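Local coordinates for beta-phenylalanine aminotransferase (Variovorax paradoxus, PDB 4AO9), which transfers the amino group of beta-phenylalanine, probably to a 2-oxo acid acceptor, using pyridoxal-5'-phosphate as its cofactor, at residues A[363-375]-A[379-391]. Sequence-based numbering, arbitrary orientation.
Sequences ANEGVAMQFTGIG and NAHFVQGDVRSSE
Gln370 and Thr372 pair antiparallel with His381 and Asn379, each couple exchanging two backbone hydrogen bonds, among them His381 N to Gln370 O at 2.8 Å; Phe371 and Ala380 form the non-hydrogen-bonded pair between them. Beyond the strands, 383-387 loops back over the face that carries Gln370 and Thr372, and the amide of Gln370 pins that loop. Its NE2 spends both N-H groups on backbone carbonyls, reaching Gly385 O at 2.8 Å and Val383 O at 3.0 Å. Both bonds are almost straight and lie in the amide plane, although NE2 meets Gly385 O in the carbonyl plane and stands well above that of Val383. Gln370 CG sits between the backbone N and carbonyl carbon (chi1 63°), and the extended chain beyond it carries the amide to the loop. A water joins OE1 to Val387 N, so both ends of the amide are engaged. A leucine in place of Gln370 would probably leave the carbonyls of Val383 and Gly385 without their donor and the loop freer to shift. Farther along this face, Thr372 OG1 lies at the His381 ring edge, 3.1 Å from NE2, and both atoms hydrogen-bond to Gly234 O. On the other face, Ala380 CB packs off-centre against the Phe371 ring, 3.6 Å from CE2. Met369 runs extended beside Phe382, its SD 3.6 Å from CE1 in an oblique Met-aromatic contact, with Leu404 and Leu400 of helix 398-410 packing on the pair. This is a beta hairpin whose strands, with 420-422, make a small antiparallel sheet packed against helices 341-365, 398-410 and 429-445 in this class-III aminotransferase.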
loop_
_atom_site.group_PDB
_atom_site.type_symbol
_atom_site.label_atom_id
_atom_site.label_comp_id
_atom_site.label_asym_id
_atom_site.label_seq_id
_atom_site.Cartn_x
_atom_site.Cartn_y
_atom_site.Cartn_z
ATOM N N ALA A 363 -26.838 -14.856 27.513
ATOM C CA ALA A 363 -27.783 -15.965 27.640
ATOM C C ALA A 363 -28.532 -15.902 28.968
ATOM O O ALA A 363 -29.751 -16.095 29.003
ATOM C CB ALA A 363 -27.069 -17.292 27.484
ATOM N N ASN A 364 -27.805 -15.625 30.048
ATOM C CA ASN A 364 -28.418 -15.502 31.380
ATOM C C ASN A 364 -29.452 -14.385 31.452
ATOM O O ASN A 364 -30.455 -14.506 32.161
ATOM C CB ASN A 364 -27.351 -15.317 32.467
ATOM C CG ASN A 364 -26.588 -16.602 32.770
ATOM O OD1 ASN A 364 -27.055 -17.707 32.484
ATOM N ND2 ASN A 364 -25.402 -16.459 33.357
ATOM N N GLU A 365 -29.219 -13.311 30.700
ATOM C CA GLU A 365 -30.124 -12.163 30.679
ATOM C C GLU A 365 -31.279 -12.306 29.686
ATOM O O GLU A 365 -32.194 -11.483 29.672
ATOM C CB GLU A 365 -29.343 -10.869 30.403
ATOM C CG GLU A 365 -28.333 -10.489 31.487
ATOM C CD GLU A 365 -28.969 -10.274 32.845
ATOM O OE1 GLU A 365 -30.046 -9.637 32.912
ATOM O OE2 GLU A 365 -28.391 -10.747 33.849
ATOM N N GLY A 366 -31.218 -13.329 28.838
ATOM C CA GLY A 366 -32.287 -13.605 27.876
ATOM C C GLY A 366 -32.370 -12.671 26.685
ATOM O O GLY A 366 -33.387 -12.631 25.988
ATOM N N VAL A 367 -31.297 -11.926 26.434
ATOM C CA VAL A 367 -31.274 -10.994 25.303
ATOM C C VAL A 367 -30.762 -11.668 24.030
ATOM O O VAL A 367 -29.941 -12.587 24.088
ATOM C CB VAL A 367 -30.447 -9.711 25.603
ATOM C CG1 VAL A 367 -31.165 -8.853 26.633
ATOM C CG2 VAL A 367 -29.030 -10.055 26.065
ATOM N N ALA A 368 -31.266 -11.214 22.886
ATOM C CA ALA A 368 -30.744 -11.649 21.592
ATOM C C ALA A 368 -29.473 -10.850 21.279
ATOM O O ALA A 368 -29.479 -9.900 20.488
ATOM C CB ALA A 368 -31.784 -11.481 20.501
ATOM N N MET A 369 -28.402 -11.244 21.957
ATOM C CA MET A 369 -27.093 -10.624 21.836
ATOM C C MET A 369 -26.073 -11.736 22.045
ATOM O O MET A 369 -26.249 -12.611 22.896
ATOM C CB MET A 369 -26.929 -9.507 22.873
ATOM C CG MET A 369 -25.673 -8.656 22.710
ATOM S SD MET A 369 -25.525 -7.441 24.041
ATOM C CE MET A 369 -24.086 -6.542 23.458
ATOM N N GLN A 370 -25.021 -11.725 21.236
ATOM C CA GLN A 370 -23.978 -12.728 21.357
ATOM C C GLN A 370 -22.676 -12.161 20.813
ATOM O O GLN A 370 -22.666 -11.123 20.155
ATOM C CB GLN A 370 -24.352 -13.992 20.587
ATOM C CG GLN A 370 -24.492 -13.786 19.089
ATOM C CD GLN A 370 -24.815 -15.077 18.394
ATOM O OE1 GLN A 370 -23.965 -15.958 18.267
ATOM N NE2 GLN A 370 -26.053 -15.207 17.951
ATOM N N PHE A 371 -21.586 -12.854 21.110
ATOM C CA PHE A 371 -20.279 -12.507 20.579
ATOM C C PHE A 371 -19.747 -13.700 19.807
ATOM O O PHE A 371 -19.656 -14.802 20.344
ATOM C CB PHE A 371 -19.334 -12.126 21.718
ATOM C CG PHE A 371 -19.657 -10.798 22.347
ATOM C CD1 PHE A 371 -20.740 -10.665 23.225
ATOM C CD2 PHE A 371 -18.889 -9.668 22.053
ATOM C CE1 PHE A 371 -21.047 -9.430 23.797
ATOM C CE2 PHE A 371 -19.184 -8.436 22.637
ATOM C CZ PHE A 371 -20.266 -8.315 23.506
ATOM N N THR A 372 -19.440 -13.482 18.533
ATOM C CA THR A 372 -18.878 -14.526 17.675
ATOM C C THR A 372 -17.380 -14.303 17.495
ATOM O O THR A 372 -16.905 -13.176 17.619
ATOM C CB THR A 372 -19.574 -14.573 16.287
ATOM O OG1 THR A 372 -19.500 -13.292 15.645
ATOM C CG2 THR A 372 -21.038 -14.960 16.439
ATOM N N GLY A 373 -16.644 -15.369 17.217
ATOM C CA GLY A 373 -15.231 -15.237 16.879
ATOM C C GLY A 373 -14.371 -16.365 17.392
ATOM O O GLY A 373 -14.877 -17.448 17.726
ATOM N N ILE A 374 -13.065 -16.107 17.431
ATOM C CA ILE A 374 -12.052 -17.084 17.822
ATOM C C ILE A 374 -10.972 -16.357 18.597
ATOM O O ILE A 374 -10.538 -15.268 18.200
ATOM C CB ILE A 374 -11.376 -17.738 16.581
ATOM C CG1 ILE A 374 -12.395 -18.489 15.717
ATOM C CG2 ILE A 374 -10.241 -18.683 17.019
ATOM C CD1 ILE A 374 -11.866 -18.907 14.341
ATOM N N GLY A 375 -10.544 -16.930 19.715
ATOM C CA GLY A 375 -9.382 -16.399 20.423
ATOM C C GLY A 375 -9.510 -14.931 20.780
ATOM O O GLY A 375 -10.488 -14.518 21.392
ATOM N N ASN A 379 -16.885 -10.334 18.006
ATOM C CA ASN A 379 -17.775 -9.284 17.520
ATOM C C ASN A 379 -19.157 -9.425 18.141
ATOM O O ASN A 379 -19.728 -10.521 18.128
ATOM C CB ASN A 379 -17.873 -9.365 15.985
ATOM C CG ASN A 379 -18.121 -8.011 15.310
ATOM O OD1 ASN A 379 -17.314 -7.573 14.482
ATOM N ND2 ASN A 379 -19.237 -7.356 15.634
ATOM N N ALA A 380 -19.679 -8.317 18.670
ATOM C CA ALA A 380 -21.041 -8.259 19.205
ATOM C C ALA A 380 -22.043 -8.311 18.057
ATOM O O ALA A 380 -21.851 -7.655 17.026
ATOM C CB ALA A 380 -21.232 -6.984 20.009
ATOM N N HIS A 381 -23.107 -9.096 18.222
ATOM C CA HIS A 381 -24.208 -9.129 17.259
ATOM C C HIS A 381 -25.525 -9.181 18.008
ATOM O O HIS A 381 -25.664 -9.945 18.960
ATOM C CB HIS A 381 -24.122 -10.348 16.334
ATOM C CG HIS A 381 -22.877 -10.393 15.500
ATOM N ND1 HIS A 381 -22.623 -9.490 14.491
ATOM C CD2 HIS A 381 -21.824 -11.243 15.522
ATOM C CE1 HIS A 381 -21.458 -9.775 13.935
ATOM N NE2 HIS A 381 -20.954 -10.835 14.539
ATOM N N PHE A 382 -26.483 -8.373 17.568
ATOM C CA PHE A 382 -27.827 -8.393 18.149
ATOM C C PHE A 382 -28.745 -9.337 17.379
ATOM O O PHE A 382 -29.680 -8.921 16.696
ATOM C CB PHE A 382 -28.387 -6.978 18.259
ATOM C CG PHE A 382 -27.620 -6.125 19.220
ATOM C CD1 PHE A 382 -27.869 -6.204 20.591
ATOM C CD2 PHE A 382 -26.611 -5.283 18.763
ATOM C CE1 PHE A 382 -27.146 -5.432 21.489
ATOM C CE2 PHE A 382 -25.884 -4.508 19.648
ATOM C CZ PHE A 382 -26.144 -4.580 21.012
ATOM N N VAL A 383 -28.429 -10.620 17.493
ATOM C CA VAL A 383 -29.177 -11.683 16.836
ATOM C C VAL A 383 -29.094 -12.938 17.711
ATOM O O VAL A 383 -28.116 -13.135 18.440
ATOM C CB VAL A 383 -28.641 -11.933 15.392
ATOM C CG1 VAL A 383 -27.317 -12.701 15.410
ATOM C CG2 VAL A 383 -29.675 -12.647 14.540
ATOM N N GLN A 384 -30.140 -13.760 17.663
ATOM C CA GLN A 384 -30.140 -15.051 18.346
ATOM C C GLN A 384 -29.807 -16.165 17.351
ATOM O O GLN A 384 -30.047 -16.029 16.145
ATOM C CB GLN A 384 -31.495 -15.297 19.044
ATOM C CG GLN A 384 -31.630 -16.614 19.846
ATOM C CD GLN A 384 -30.514 -16.844 20.868
ATOM O OE1 GLN A 384 -29.901 -17.914 20.896
ATOM N NE2 GLN A 384 -30.248 -15.839 21.707
ATOM N N GLY A 385 -29.223 -17.244 17.859
ATOM C CA GLY A 385 -28.961 -18.438 17.055
ATOM C C GLY A 385 -27.572 -18.478 16.447
ATOM O O GLY A 385 -26.745 -17.601 16.700
ATOM N N ASP A 386 -27.323 -19.498 15.631
ATOM C CA ASP A 386 -26.022 -19.680 15.001
ATOM C C ASP A 386 -25.768 -18.627 13.931
ATOM O O ASP A 386 -26.618 -18.373 13.071
ATOM C CB ASP A 386 -25.918 -21.091 14.399
ATOM C CG ASP A 386 -25.883 -22.182 15.458
ATOM O OD1 ASP A 386 -25.552 -21.891 16.627
ATOM O OD2 ASP A 386 -26.185 -23.347 15.108
ATOM N N VAL A 387 -24.601 -17.994 14.003
ATOM C CA VAL A 387 -24.176 -17.082 12.949
ATOM C C VAL A 387 -23.153 -17.808 12.077
ATOM O O VAL A 387 -22.030 -18.103 12.520
ATOM C CB VAL A 387 -23.581 -15.780 13.519
ATOM C CG1 VAL A 387 -23.059 -14.887 12.397
ATOM C CG2 VAL A 387 -24.625 -15.025 14.354
ATOM N N ARG A 388 -23.563 -18.117 10.849
ATOM C CA ARG A 388 -22.718 -18.866 9.919
ATOM C C ARG A 388 -22.270 -18.062 8.706
ATOM O O ARG A 388 -21.288 -18.430 8.058
ATOM C CB ARG A 388 -23.438 -20.137 9.467
ATOM C CG ARG A 388 -23.575 -21.177 10.576
ATOM C CD ARG A 388 -22.221 -21.818 10.890
ATOM N NE ARG A 388 -22.328 -22.867 11.903
ATOM C CZ ARG A 388 -22.245 -22.664 13.216
ATOM N NH1 ARG A 388 -22.048 -21.445 13.705
ATOM N NH2 ARG A 388 -22.363 -23.692 14.046
ATOM N N SER A 389 -22.979 -16.975 8.402
ATOM C CA SER A 389 -22.606 -16.073 7.306
ATOM C C SER A 389 -23.222 -14.708 7.550
ATOM O O SER A 389 -24.067 -14.557 8.436
ATOM C CB SER A 389 -23.055 -16.622 5.941
ATOM O OG SER A 389 -24.466 -16.454 5.736
ATOM N N SER A 390 -22.823 -13.721 6.754
ATOM C CA SER A 390 -23.353 -12.369 6.895
ATOM C C SER A 390 -24.862 -12.313 6.647
ATOM O O SER A 390 -25.537 -11.413 7.143
ATOM C CB SER A 390 -22.614 -11.396 5.974
ATOM O OG SER A 390 -22.659 -11.848 4.637
ATOM N N GLU A 391 -25.383 -13.279 5.891
ATOM C CA GLU A 391 -26.823 -13.371 5.639
ATOM C C GLU A 391 -27.614 -13.500 6.941
ATOM O O GLU A 391 -28.727 -12.982 7.049
ATOM C CB GLU A 391 -27.134 -14.532 4.681
ATOM C CG GLU A 391 -28.605 -14.639 4.250
ATOM C CD GLU A 391 -29.120 -13.399 3.521
ATOM O OE1 GLU A 391 -28.324 -12.706 2.843
ATOM O OE2 GLU A 391 -30.337 -13.116 3.628
HETATM O O HOH W 1 -29.292 -15.199 24.427
HETATM O O HOH W 2 -23.159 -18.031 16.521
#